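GTPase activator-like protein (Chaetomium thermophilum, PDB 6SSH) probably stimulates GTP hydrolysis by a small GTPase, this chain being the Rap/ran-GAP domain of a TSC2-type protein. Local coordinates at residues L21-G26 and T79-T84; H16-I20 and D118-S122; V5-K11 and V104-D110; F48-L53 and I74-V78. All coordinates share one frame; numbering follows the deposited sequence.

Contact 1 of 4, residues L21-G26 and T79-T84. With EDO (1,2-ethanediol), chain E; EDO (1,2-ethanediol), chain B.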
loop_
_atom_site.group_PDB
_atom_site.type_symbol
_atom_site.label_atom_id
_atom_site.label_comp_id
_atom_site.label_asym_id
_atom_site.label_seq_id
_atom_site.Cartn_x
_atom_site.Cartn_y
_atom_site.Cartn_z
ATOM N N LEU A 21 5.830 -9.826 4.059
ATOM C CA LEU A 21 6.438 -9.443 2.787
ATOM C C LEU A 21 6.482 -10.646 1.865
ATOM O O LEU A 21 6.453 -10.448 0.648
ATOM C CB LEU A 21 7.840 -8.894 3.033
ATOM C CG LEU A 21 7.917 -7.526 3.748
ATOM C CD1 LEU A 21 9.385 -7.169 4.024
ATOM C CD2 LEU A 21 7.237 -6.424 2.958
ATOM N N ALA A 22 6.568 -11.834 2.378
ATOM C CA ALA A 22 6.635 -13.030 1.538
ATOM C C ALA A 22 5.353 -13.256 0.730
ATOM O O ALA A 22 5.362 -14.019 -0.236
ATOM C CB ALA A 22 6.966 -14.245 2.361
ATOM N N ASN A 23 4.222 -12.682 1.136
ATOM C CA ASN A 23 2.978 -12.937 0.443
ATOM C C ASN A 23 3.066 -12.549 -1.025
ATOM O O ASN A 23 3.656 -11.532 -1.365
ATOM C CB ASN A 23 1.818 -12.152 1.078
ATOM C CG ASN A 23 1.562 -12.537 2.508
ATOM O OD1 ASN A 23 1.795 -13.658 2.931
ATOM N ND2 ASN A 23 0.995 -11.621 3.271
ATOM N N THR A 24 2.458 -13.399 -1.878
ATOM C CA THR A 24 2.429 -13.133 -3.307
ATOM C C THR A 24 1.035 -13.021 -3.896
ATOM O O THR A 24 0.864 -12.960 -5.099
ATOM C CB THR A 24 3.149 -14.145 -4.118
ATOM O OG1 THR A 24 2.576 -15.375 -3.807
ATOM C CG2 THR A 24 4.688 -14.113 -3.791
ATOM N N MET A 25 0.040 -12.925 -3.028
ATOM C CA MET A 25 -1.329 -12.631 -3.451
ATOM C C MET A 25 -2.097 -12.263 -2.206
ATOM O O MET A 25 -1.680 -12.493 -1.080
ATOM C CB MET A 25 -1.895 -13.840 -4.139
ATOM C CG MET A 25 -2.087 -14.928 -3.218
ATOM S SD MET A 25 -2.853 -16.398 -3.998
ATOM C CE MET A 25 -4.067 -15.641 -5.092
ATOM N N GLY A 26 -3.245 -11.654 -2.438
ATOM C CA GLY A 26 -4.185 -11.286 -1.406
ATOM C C GLY A 26 -5.574 -11.863 -1.673
ATOM O O GLY A 26 -5.766 -12.782 -2.473
ATOM N N THR A 79 3.671 -5.190 -2.546
ATOM C CA THR A 79 4.552 -6.306 -2.158
ATOM C C THR A 79 4.049 -7.606 -2.745
ATOM O O THR A 79 4.875 -8.432 -3.105
ATOM C CB THR A 79 4.797 -6.337 -0.655
ATOM O OG1 THR A 79 3.545 -6.427 0.035
ATOM C CG2 THR A 79 5.561 -5.101 -0.214
ATOM N N THR A 80 2.751 -7.829 -2.912
ATOM C CA THR A 80 2.241 -9.056 -3.487
ATOM C C THR A 80 2.562 -9.144 -5.013
ATOM O O THR A 80 2.480 -10.239 -5.572
ATOM C CB THR A 80 0.760 -9.273 -3.284
ATOM O OG1 THR A 80 0.038 -8.126 -3.806
ATOM C CG2 THR A 80 0.400 -9.460 -1.791
ATOM N N GLN A 81 2.894 -8.016 -5.661
ATOM C CA GLN A 81 3.331 -8.033 -7.090
ATOM C C GLN A 81 4.786 -8.455 -7.239
ATOM O O GLN A 81 5.262 -8.667 -8.364
ATOM C CB GLN A 81 3.114 -6.650 -7.737
ATOM C CG GLN A 81 1.664 -6.276 -7.954
ATOM C CD GLN A 81 0.909 -7.134 -8.945
ATOM O OE1 GLN A 81 -0.146 -7.619 -8.685
ATOM N NE2 GLN A 81 1.490 -7.343 -10.132
ATOM N N MET A 82 5.533 -8.440 -6.147
ATOM C CA MET A 82 6.976 -8.667 -6.159
ATOM C C MET A 82 7.253 -10.132 -5.902
ATOM O O MET A 82 6.625 -10.735 -5.046
ATOM C CB MET A 82 7.658 -7.807 -5.104
ATOM C CG MET A 82 7.398 -6.306 -5.268
ATOM S SD MET A 82 8.015 -5.426 -3.836
ATOM C CE MET A 82 7.363 -3.747 -4.158
ATOM N N PRO A 83 8.221 -10.725 -6.626
ATOM C CA PRO A 83 8.488 -12.162 -6.435
ATOM C C PRO A 83 9.077 -12.446 -5.058
ATOM O O PRO A 83 9.801 -11.655 -4.484
ATOM C CB PRO A 83 9.508 -12.492 -7.543
ATOM C CG PRO A 83 10.007 -11.222 -8.003
ATOM C CD PRO A 83 9.095 -10.104 -7.656
ATOM N N THR A 84 8.696 -13.630 -4.564
ATOM C CA THR A 84 9.270 -14.161 -3.334
ATOM C C THR A 84 10.131 -15.358 -3.669
ATOM O O THR A 84 9.677 -16.284 -4.367
ATOM C CB THR A 84 8.141 -14.603 -2.404
ATOM O OG1 THR A 84 7.346 -13.459 -2.035
ATOM C CG2 THR A 84 8.621 -15.262 -1.164
HETATM C C1 EDO E . -2.102 -9.251 -11.372
HETATM O O1 EDO E . -2.134 -8.352 -10.228
HETATM C C2 EDO E . -1.056 -8.998 -12.480
HETATM O O2 EDO E . 0.306 -9.085 -12.030
HETATM C C1 EDO B . 4.640 -10.890 -11.033
HETATM O O1 EDO B . 5.704 -10.855 -12.022
HETATM C C2 EDO B . 3.686 -9.716 -11.206
HETATM O O2 EDO B . 4.326 -8.477 -10.977
#
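Thr84 and Ala22 make the one hydrogen bond between the loops that follow helix 17-21 and strand 73-78: the hydroxyl OG1 of Thr84 donates to Ala22 O at 2.7 Å. It comes down from above the carbonyl plane, 47° out of it, so no lone pair is addressed directly. Thr84 holds OG1 anti to its own carbonyl carbon (chi1 -63°), which leaves Thr84 CG2 anti to the backbone N, still facing Ala22, whose CB is 4.0 Å from it. The methyl of Thr24 completes this patch, its CG2 lying 3.3 Å from Thr84 OG1. Further along, the CA-H of Thr80 points nearly straight at Asn23 O (CA to O 3.6 Å, 165° at the hydrogen), and Thr80 CG2 packs 3.7 Å from Met25 N. Two acceptors, Thr24 O and Thr80 O, are brought within 3.2 Å of each other without bonding. Next to Ala22, Leu21 CD2 touches Thr79 CG2 at 3.8 Å. The 79-81 segment is a 3-10 turn, closed by Met82 N donating to Thr79 O. Gln81, which points away from segment 21-26, binds one ethanediol (probably from the crystallisation liquor) through OE1 and NE2 and a second through its backbone O.

In the second shell Thr80 OG1 bonds to Tyr30 OH, and Asn23 ND2 to Gln14 OE1 and Tyr9 O. Lys95 NZ, from helix 93-99, reaches Leu21 O, Thr79 O, Met82 O and Thr84 OG1. The lysine charge thus probably balances the oxygens that both loops crowd together and polarises the Thr84 hydroxyl toward Ala22.

Contact 2 of 4, residues H16-I20 and D118-S122. With EDO (1,2-ethanediol), chain D.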
loop_
_atom_site.group_PDB
_atom_site.type_symbol
_atom_site.label_atom_id
_atom_site.label_comp_id
_atom_site.label_asym_id
_atom_site.label_seq_id
_atom_site.Cartn_x
_atom_site.Cartn_y
_atom_site.Cartn_z
ATOM N N HIS A 16 4.317 -10.479 11.715
ATOM C CA HIS A 16 5.722 -10.046 11.576
ATOM C C HIS A 16 6.041 -9.668 10.155
ATOM O O HIS A 16 5.544 -10.269 9.212
ATOM C CB HIS A 16 6.676 -11.185 12.012
ATOM C CG HIS A 16 8.122 -10.789 12.104
ATOM N ND1 HIS A 16 8.990 -10.787 11.022
ATOM C CD2 HIS A 16 8.874 -10.458 13.183
ATOM C CE1 HIS A 16 10.196 -10.420 11.424
ATOM N NE2 HIS A 16 10.159 -10.234 12.739
ATOM N N GLU A 17 6.883 -8.653 9.998
ATOM C CA GLU A 17 7.230 -8.134 8.675
ATOM C C GLU A 17 7.658 -9.209 7.689
ATOM O O GLU A 17 7.232 -9.158 6.534
ATOM C CB GLU A 17 8.370 -7.154 8.875
ATOM C CG GLU A 17 9.278 -6.801 7.758
ATOM C CD GLU A 17 10.171 -5.651 8.289
ATOM O OE1 GLU A 17 11.008 -5.814 9.221
ATOM O OE2 GLU A 17 9.863 -4.601 7.868
ATOM N N THR A 18 8.546 -10.109 8.060
ATOM C CA THR A 18 9.160 -10.995 7.090
ATOM C C THR A 18 8.114 -11.898 6.450
ATOM O O THR A 18 8.046 -12.033 5.235
ATOM C CB THR A 18 10.325 -11.766 7.753
ATOM O OG1 THR A 18 11.162 -10.812 8.424
ATOM C CG2 THR A 18 11.145 -12.505 6.734
ATOM N N GLU A 19 7.254 -12.495 7.266
ATOM C CA GLU A 19 6.220 -13.356 6.700
ATOM C C GLU A 19 5.195 -12.594 5.846
ATOM O O GLU A 19 4.630 -13.098 4.838
ATOM C CB GLU A 19 5.555 -14.161 7.811
ATOM C CG GLU A 19 4.718 -13.288 8.758
ATOM C CD GLU A 19 4.158 -14.029 9.968
ATOM O OE1 GLU A 19 4.118 -15.292 9.929
ATOM O OE2 GLU A 19 3.752 -13.306 10.918
ATOM N N ILE A 20 4.902 -11.360 6.248
ATOM C CA ILE A 20 3.970 -10.534 5.467
ATOM C C ILE A 20 4.544 -10.179 4.078
ATOM O O ILE A 20 3.884 -10.276 3.054
ATOM C CB ILE A 20 3.644 -9.231 6.280
ATOM C CG1 ILE A 20 2.794 -9.557 7.535
ATOM C CG2 ILE A 20 2.940 -8.191 5.407
ATOM C CD1 ILE A 20 2.788 -8.417 8.529
ATOM N N ASP A 118 4.527 -0.622 14.670
ATOM C CA ASP A 118 5.920 -0.986 14.545
ATOM C C ASP A 118 6.152 -2.270 13.725
ATOM O O ASP A 118 7.232 -2.840 13.751
ATOM C CB ASP A 118 6.580 -1.098 15.931
ATOM C CG ASP A 118 6.006 -2.206 16.765
ATOM O OD1 ASP A 118 4.982 -2.800 16.391
ATOM O OD2 ASP A 118 6.572 -2.483 17.846
ATOM N N THR A 119 5.122 -2.672 12.959
ATOM C CA THR A 119 5.201 -3.898 12.136
ATOM C C THR A 119 6.318 -3.886 11.121
ATOM O O THR A 119 6.904 -4.938 10.878
ATOM C CB THR A 119 3.861 -4.226 11.467
ATOM O OG1 THR A 119 2.869 -4.391 12.477
ATOM C CG2 THR A 119 3.938 -5.523 10.664
ATOM N N PHE A 120 6.656 -2.721 10.543
ATOM C CA PHE A 120 7.583 -2.652 9.433
ATOM C C PHE A 120 8.627 -1.594 9.778
ATOM O O PHE A 120 8.620 -0.473 9.243
ATOM C CB PHE A 120 6.863 -2.226 8.139
ATOM C CG PHE A 120 5.690 -3.076 7.779
ATOM C CD1 PHE A 120 5.860 -4.379 7.275
ATOM C CD2 PHE A 120 4.428 -2.595 7.869
ATOM C CE1 PHE A 120 4.724 -5.123 6.938
ATOM C CE2 PHE A 120 3.315 -3.327 7.521
ATOM C CZ PHE A 120 3.475 -4.598 7.089
ATOM N N PRO A 121 9.525 -1.907 10.701
ATOM C CA PRO A 121 10.416 -0.869 11.226
ATOM C C PRO A 121 11.228 -0.135 10.152
ATOM O O PRO A 121 11.883 -0.684 9.299
ATOM C CB PRO A 121 11.330 -1.622 12.223
ATOM C CG PRO A 121 11.060 -3.070 12.014
ATOM C CD PRO A 121 9.747 -3.234 11.304
ATOM N N SER A 122 11.119 1.184 10.201
ATOM C CA SER A 122 11.830 2.040 9.305
ATOM C C SER A 122 11.700 3.427 9.845
ATOM O O SER A 122 10.566 3.874 10.123
ATOM C CB SER A 122 11.232 2.060 7.906
ATOM O OG SER A 122 11.951 3.035 7.162
HETATM C C1 EDO D . -1.011 -7.483 12.445
HETATM O O1 EDO D . -0.856 -8.677 13.198
HETATM C C2 EDO D . 0.379 -6.939 12.242
HETATM O O2 EDO D . 0.401 -5.564 12.547
HETATM O O HOH W 1 7.449 -7.125 12.423
#
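Glu17 and Phe120 bring the backbones closest, their CA atoms 5.5 Å apart, where the first turn of helix 17-21 meets an irregular loop. No direct hydrogen bond joins the two; a water does. It accepts from Glu17 N at 2.9 Å and donates to Thr119 O at 2.7 Å, giving a partner to an amide of the opening turn. His16 is the N-cap: its ND1 accepts from Thr18 N, tilted out of the ring plane, while the carboxylate of Glu19 takes the His16 N-H through the anti lone pair of OE2, a capping box.

Glu17 does most of the touching. Its CB lies 3.3 Å from Thr119 O; with CG anti to the backbone N (chi1 158°), the extended chain carries the carboxylate to the loop, head-on toward Pro121. There OE2 is 3.4 Å from Phe120 CA, near the edge of that ring, and OE1 is 3.5 Å from Pro121 CD. OE2 has its charged partner outside, a salt bridge to Lys96. Ile20 brings its CG2 to the edge of the Phe120 ring, 3.9 Å from CE1, and its CD1 to Thr119 CG2 at 3.8 Å. That threonine methyl sits over the centre of one face of the same ring, while Thr119 OG1, bonded to Arg116 O, also receives an ethanediol hydroxyl.

Ile20 and Phe120 both rest on Ile8 of strand 2-10, so the contact lies against the central sheet, and Lys96 of helix 93-99, bonded also to Pro121 O, borders its charged side.

Contact 3 of 4, residues V5-K11 and V104-D110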
loop_
_atom_site.group_PDB
_atom_site.type_symbol
_atom_site.label_atom_id
_atom_site.label_comp_id
_atom_site.label_asym_id
_atom_site.label_seq_id
_atom_site.Cartn_x
_atom_site.Cartn_y
_atom_site.Cartn_z
ATOM N N VAL A 5 4.166 4.983 -3.221
ATOM C CA VAL A 5 3.378 4.578 -2.105
ATOM C C VAL A 5 3.344 3.055 -2.009
ATOM O O VAL A 5 3.003 2.386 -2.983
ATOM C CB VAL A 5 1.954 5.151 -2.229
ATOM C CG1 VAL A 5 1.061 4.654 -1.114
ATOM C CG2 VAL A 5 1.926 6.694 -2.245
ATOM N N GLY A 6 3.657 2.494 -0.859
ATOM C CA GLY A 6 3.608 1.064 -0.707
ATOM C C GLY A 6 2.215 0.517 -0.562
ATOM O O GLY A 6 1.274 1.270 -0.133
ATOM N N VAL A 7 1.987 -0.733 -0.898
ATOM C CA VAL A 7 0.736 -1.408 -0.664
ATOM C C VAL A 7 1.081 -2.786 -0.184
ATOM O O VAL A 7 1.756 -3.565 -0.906
ATOM C CB VAL A 7 -0.164 -1.542 -1.909
ATOM C CG1 VAL A 7 -1.474 -2.189 -1.524
ATOM C CG2 VAL A 7 -0.375 -0.181 -2.576
ATOM N N ILE A 8 0.665 -3.103 1.023
ATOM C CA ILE A 8 1.082 -4.324 1.725
ATOM C C ILE A 8 -0.096 -5.143 2.196
ATOM O O ILE A 8 -0.899 -4.631 3.009
ATOM C CB ILE A 8 1.926 -3.988 2.957
ATOM C CG1 ILE A 8 3.112 -3.065 2.603
ATOM C CG2 ILE A 8 2.423 -5.273 3.619
ATOM C CD1 ILE A 8 3.752 -2.375 3.810
ATOM N N TYR A 9 -0.266 -6.367 1.738
ATOM C CA TYR A 9 -1.323 -7.276 2.172
ATOM C C TYR A 9 -0.863 -8.114 3.344
ATOM O O TYR A 9 0.189 -8.775 3.263
ATOM C CB TYR A 9 -1.724 -8.224 1.022
ATOM C CG TYR A 9 -2.845 -9.151 1.418
ATOM C CD1 TYR A 9 -4.165 -8.708 1.451
ATOM C CD2 TYR A 9 -2.620 -10.454 1.816
ATOM C CE1 TYR A 9 -5.188 -9.529 1.852
ATOM C CE2 TYR A 9 -3.646 -11.294 2.217
ATOM C CZ TYR A 9 -4.953 -10.842 2.251
ATOM O OH TYR A 9 -5.935 -11.695 2.657
ATOM N N ILE A 10 -1.648 -8.092 4.419
ATOM C CA ILE A 10 -1.414 -8.923 5.601
ATOM C C ILE A 10 -2.442 -10.042 5.658
ATOM O O ILE A 10 -3.643 -9.759 5.705
ATOM C CB ILE A 10 -1.426 -8.125 6.898
ATOM C CG1 ILE A 10 -0.529 -6.896 6.798
ATOM C CG2 ILE A 10 -1.058 -9.050 8.031
ATOM C CD1 ILE A 10 -0.484 -6.062 8.064
ATOM N N LYS A 11 -1.990 -11.290 5.621
ATOM C CA LYS A 11 -2.855 -12.460 5.609
ATOM C C LYS A 11 -3.294 -12.809 7.030
ATOM O O LYS A 11 -2.614 -12.494 7.996
ATOM C CB LYS A 11 -2.110 -13.641 4.938
ATOM C CG LYS A 11 -2.932 -14.866 4.597
ATOM C CD LYS A 11 -2.079 -15.909 3.790
ATOM C CE LYS A 11 -0.644 -16.037 4.290
ATOM N NZ LYS A 11 -0.051 -17.384 3.986
ATOM N N VAL A 104 4.797 6.852 2.908
ATOM C CA VAL A 104 3.402 6.445 3.021
ATOM C C VAL A 104 3.241 5.021 2.520
ATOM O O VAL A 104 3.718 4.701 1.426
ATOM C CB VAL A 104 2.507 7.381 2.178
ATOM C CG1 VAL A 104 1.069 6.996 2.329
ATOM C CG2 VAL A 104 2.759 8.845 2.598
ATOM N N ASN A 105 2.536 4.188 3.305
ATOM C CA ASN A 105 2.194 2.822 2.948
ATOM C C ASN A 105 0.748 2.539 3.238
ATOM O O ASN A 105 0.271 2.903 4.314
ATOM C CB ASN A 105 3.107 1.798 3.704
ATOM C CG ASN A 105 4.507 1.778 3.181
ATOM O OD1 ASN A 105 4.754 1.233 2.118
ATOM N ND2 ASN A 105 5.397 2.368 3.867
ATOM N N ILE A 106 0.100 1.909 2.320
ATOM C CA ILE A 106 -1.258 1.386 2.440
ATOM C C ILE A 106 -1.167 -0.027 2.932
ATOM O O ILE A 106 -0.373 -0.842 2.345
ATOM C CB ILE A 106 -1.984 1.460 1.101
ATOM C CG1 ILE A 106 -2.085 2.907 0.648
ATOM C CG2 ILE A 106 -3.350 0.765 1.162
ATOM C CD1 ILE A 106 -2.405 3.064 -0.826
ATOM N N VAL A 107 -1.906 -0.415 3.964
ATOM C CA VAL A 107 -1.885 -1.737 4.533
ATOM C C VAL A 107 -3.255 -2.368 4.436
ATOM O O VAL A 107 -4.236 -1.763 4.939
ATOM C CB VAL A 107 -1.470 -1.671 6.016
ATOM C CG1 VAL A 107 -1.489 -3.050 6.675
ATOM C CG2 VAL A 107 -0.077 -1.083 6.156
ATOM N N TRP A 108 -3.416 -3.473 3.764
ATOM C CA TRP A 108 -4.671 -4.220 3.724
ATOM C C TRP A 108 -4.573 -5.264 4.821
ATOM O O TRP A 108 -3.883 -6.279 4.687
ATOM C CB TRP A 108 -4.903 -4.823 2.347
ATOM C CG TRP A 108 -6.281 -5.452 2.270
ATOM C CD1 TRP A 108 -6.731 -6.555 2.904
ATOM C CD2 TRP A 108 -7.419 -4.918 1.534
ATOM N NE1 TRP A 108 -8.075 -6.780 2.609
ATOM C CE2 TRP A 108 -8.490 -5.791 1.742
ATOM C CE3 TRP A 108 -7.587 -3.840 0.691
ATOM C CZ2 TRP A 108 -9.759 -5.580 1.162
ATOM C CZ3 TRP A 108 -8.827 -3.620 0.104
ATOM C CH2 TRP A 108 -9.898 -4.490 0.354
ATOM N N ASN A 109 -5.188 -4.974 5.967
ATOM C CA ASN A 109 -5.042 -5.792 7.147
ATOM C C ASN A 109 -6.096 -6.889 7.219
ATOM O O ASN A 109 -7.179 -6.700 7.792
ATOM C CB ASN A 109 -5.076 -4.930 8.388
ATOM C CG ASN A 109 -4.907 -5.767 9.646
ATOM O OD1 ASN A 109 -4.357 -6.858 9.611
ATOM N ND2 ASN A 109 -5.416 -5.239 10.774
ATOM N N ASP A 110 -5.807 -8.044 6.649
ATOM C CA ASP A 110 -6.622 -9.228 6.801
ATOM C C ASP A 110 -6.125 -10.120 7.933
ATOM O O ASP A 110 -6.540 -11.272 8.024
ATOM C CB ASP A 110 -6.686 -10.031 5.517
ATOM C CG ASP A 110 -7.920 -9.760 4.694
ATOM O OD1 ASP A 110 -8.780 -8.962 5.131
ATOM O OD2 ASP A 110 -8.014 -10.287 3.576
#
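Asp110 OD2 accepts from Tyr9 OH at 2.7 Å, through the anti lone pair and close to the plane of the tyrosine ring, against which the carboxylate stands almost upright (84°). The other oxygen, OD1, receives a weak bond from Trp108 NE1, so both aromatic residues lean on one acid. Tyr9 and Trp108 each carry their ring anti to the backbone N, side by side on the same face of the sheet. The phenol and pyrrole rings are near parallel but slid apart, centroids 5.4 Å from each other, with Tyr9 CE1 3.5 Å from Trp108 CD1.

Beneath them strands 5-10 and 104-109 run parallel at the middle of the mixed sheet. The ladder alternates: Ile106 N donates to Gly6 O at 2.8 Å, Ile8 N to Ile106 O, and Trp108 N to Ile8 O.

Farther along the aromatic face Val5 CG1 meets Ile106 CD1 at 3.8 Å; helix 183-201 packs on Val104, Ile106 and Trp108. On the reverse face Ile10 CD1 presses tightly on Val107 CG1 (3.5 Å). There Asn105 OD1 comes within 3.1 Å of Gly6 CA, while Asn105 ND2 is bonded to Ile99 O.

Contact 4 of 4, residues F48-L53 and I74-V78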
loop_
_atom_site.group_PDB
_atom_site.type_symbol
_atom_site.label_atom_id
_atom_site.label_comp_id
_atom_site.label_asym_id
_atom_site.label_seq_id
_atom_site.Cartn_x
_atom_site.Cartn_y
_atom_site.Cartn_z
ATOM N N PHE A 48 8.590 5.432 -18.132
ATOM C CA PHE A 48 8.219 6.411 -17.130
ATOM C C PHE A 48 9.118 6.159 -15.897
ATOM O O PHE A 48 9.833 5.142 -15.835
ATOM C CB PHE A 48 6.730 6.278 -16.753
ATOM C CG PHE A 48 6.332 4.913 -16.208
ATOM C CD1 PHE A 48 6.324 4.687 -14.863
ATOM C CD2 PHE A 48 5.987 3.864 -17.059
ATOM C CE1 PHE A 48 5.993 3.444 -14.352
ATOM C CE2 PHE A 48 5.662 2.620 -16.549
ATOM C CZ PHE A 48 5.646 2.422 -15.212
ATOM N N ASN A 49 9.028 7.044 -14.903
ATOM C CA ASN A 49 9.783 6.911 -13.664
ATOM C C ASN A 49 9.142 5.820 -12.806
ATOM O O ASN A 49 8.050 6.006 -12.292
ATOM C CB ASN A 49 9.751 8.243 -12.915
ATOM C CG ASN A 49 10.628 8.252 -11.654
ATOM O OD1 ASN A 49 10.964 7.224 -11.100
ATOM N ND2 ASN A 49 10.932 9.448 -11.154
ATOM N N THR A 50 9.812 4.679 -12.662
ATOM C CA THR A 50 9.275 3.545 -11.908
ATOM C C THR A 50 9.589 3.586 -10.412
ATOM O O THR A 50 9.257 2.656 -9.698
ATOM C CB THR A 50 9.769 2.233 -12.444
ATOM O OG1 THR A 50 11.193 2.209 -12.296
ATOM C CG2 THR A 50 9.396 2.063 -13.958
ATOM N N GLN A 51 10.087 4.727 -9.954
ATOM C CA GLN A 51 10.282 4.939 -8.533
ATOM C C GLN A 51 10.986 3.782 -7.872
ATOM O O GLN A 51 10.653 3.334 -6.775
ATOM C CB GLN A 51 8.952 5.272 -7.853
ATOM C CG GLN A 51 8.304 6.528 -8.364
ATOM C CD GLN A 51 8.983 7.783 -7.906
ATOM O OE1 GLN A 51 9.928 7.764 -7.140
ATOM N NE2 GLN A 51 8.511 8.918 -8.410
ATOM N N GLY A 52 12.069 3.358 -8.513
ATOM C CA GLY A 52 12.928 2.343 -7.948
ATOM C C GLY A 52 12.633 0.912 -8.367
ATOM O O GLY A 52 13.404 -0.013 -8.108
ATOM N N LEU A 53 11.476 0.650 -8.954
ATOM C CA LEU A 53 11.130 -0.713 -9.413
ATOM C C LEU A 53 11.951 -1.060 -10.639
ATOM O O LEU A 53 12.071 -0.263 -11.562
ATOM C CB LEU A 53 9.623 -0.814 -9.719
ATOM C CG LEU A 53 8.674 -0.634 -8.541
ATOM C CD1 LEU A 53 7.268 -0.537 -9.063
ATOM C CD2 LEU A 53 8.816 -1.767 -7.567
ATOM N N ILE A 74 1.525 8.594 -9.369
ATOM C CA ILE A 74 1.857 7.739 -8.222
ATOM C C ILE A 74 2.231 6.387 -8.780
ATOM O O ILE A 74 1.478 5.786 -9.523
ATOM C CB ILE A 74 0.665 7.511 -7.240
ATOM C CG1 ILE A 74 0.047 8.819 -6.854
ATOM C CG2 ILE A 74 1.108 6.683 -6.050
ATOM C CD1 ILE A 74 -1.298 8.594 -6.071
ATOM N N VAL A 75 3.384 5.855 -8.355
ATOM C CA VAL A 75 3.761 4.473 -8.587
ATOM C C VAL A 75 3.546 3.752 -7.273
ATOM O O VAL A 75 4.106 4.172 -6.228
ATOM C CB VAL A 75 5.208 4.338 -9.027
ATOM C CG1 VAL A 75 5.594 2.868 -9.167
ATOM C CG2 VAL A 75 5.426 5.051 -10.342
ATOM N N PHE A 76 2.738 2.697 -7.296
ATOM C CA PHE A 76 2.541 1.877 -6.089
ATOM C C PHE A 76 3.603 0.782 -6.044
ATOM O O PHE A 76 4.024 0.229 -7.087
ATOM C CB PHE A 76 1.131 1.291 -6.059
ATOM C CG PHE A 76 0.070 2.370 -5.906
ATOM C CD1 PHE A 76 -0.600 2.833 -7.022
ATOM C CD2 PHE A 76 -0.147 2.985 -4.667
ATOM C CE1 PHE A 76 -1.555 3.859 -6.899
ATOM C CE2 PHE A 76 -1.098 3.986 -4.549
ATOM C CZ PHE A 76 -1.771 4.417 -5.681
ATOM N N HIS A 77 4.052 0.511 -4.826
ATOM C CA HIS A 77 5.020 -0.559 -4.558
ATOM C C HIS A 77 4.259 -1.654 -3.870
ATOM O O HIS A 77 4.053 -1.603 -2.654
ATOM C CB HIS A 77 6.169 -0.105 -3.694
ATOM C CG HIS A 77 7.031 0.941 -4.297
ATOM N ND1 HIS A 77 7.753 1.822 -3.520
ATOM C CD2 HIS A 77 7.421 1.151 -5.584
ATOM C CE1 HIS A 77 8.528 2.557 -4.308
ATOM N NE2 HIS A 77 8.348 2.162 -5.575
ATOM N N VAL A 78 3.756 -2.609 -4.624
ATOM C CA VAL A 78 2.766 -3.583 -4.156
ATOM C C VAL A 78 3.533 -4.877 -3.807
ATOM O O VAL A 78 3.998 -5.570 -4.702
ATOM C CB VAL A 78 1.702 -3.868 -5.185
ATOM C CG1 VAL A 78 0.654 -4.794 -4.610
ATOM C CG2 VAL A 78 1.057 -2.518 -5.665
#
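Val75 points from its strand into the loop 48-53, and each of its carbons meets something there. CB lies 3.8 Å from Gln51 CG. Branch CG1, anti to the backbone N (chi1 176°), reaches past Thr50 O to Leu53 CD1, also 3.8 Å away, the two side chains sliding past each other in opposite directions. Branch CG2 comes to 3.4 Å from Asn49 O and touches Gln51 CG, with the edge of the Phe48 ring more loosely beside it. Two residues on, His77 supplies the polar tie. Its NE2 donates to Gln51 O at 2.9 Å, bent to 136°, with the acceptor 16° out of the imidazole plane and the donor well above the carbonyl plane. Leu53 packs obliquely on the same ring, CG to His77 CD2 3.7 Å. The other ring nitrogen, ND1, is bonded to Asp102 OD2; the two bonds together set the rotation of the ring.

The loop carries its own bracing: Asn49 OD1 accepts from Gln51 N in an Asx turn, and Thr50 OG1 donates to Leu53 O at 2.7 Å, on a lone pair in the carbonyl plane. Gln51 and Gly52 both have positive phi, and Leu53 N closes back on Thr50 O. Thr50 to Leu53 is thus a type I' beta turn, here docked on strand 73-78 of the central sheet by a valine and a histidine.

In the fold
Strand 2-10 is the common thread. Contact 3 pairs it with strand 104-109, while contact 4 lies on its other neighbour, strand 73-78, where Val5 O and His77 N are 2.8 Å apart. Contact 1 begins where strand 73-78 ends: Thr79 N lies 3.0 Å from Val7 O. Contact 2 packs on the sheet through Ile20 CG2, 3.5 Å from Ile8 CG2. The centres of contacts 1 and 2 are each about 11 Å from that of contact 3, whereas contacts 2 and 4 do not touch, their nearest atoms about 9 Å apart. Helix 93-99 serves contacts 1 and 2 through Lys95 and Lys96.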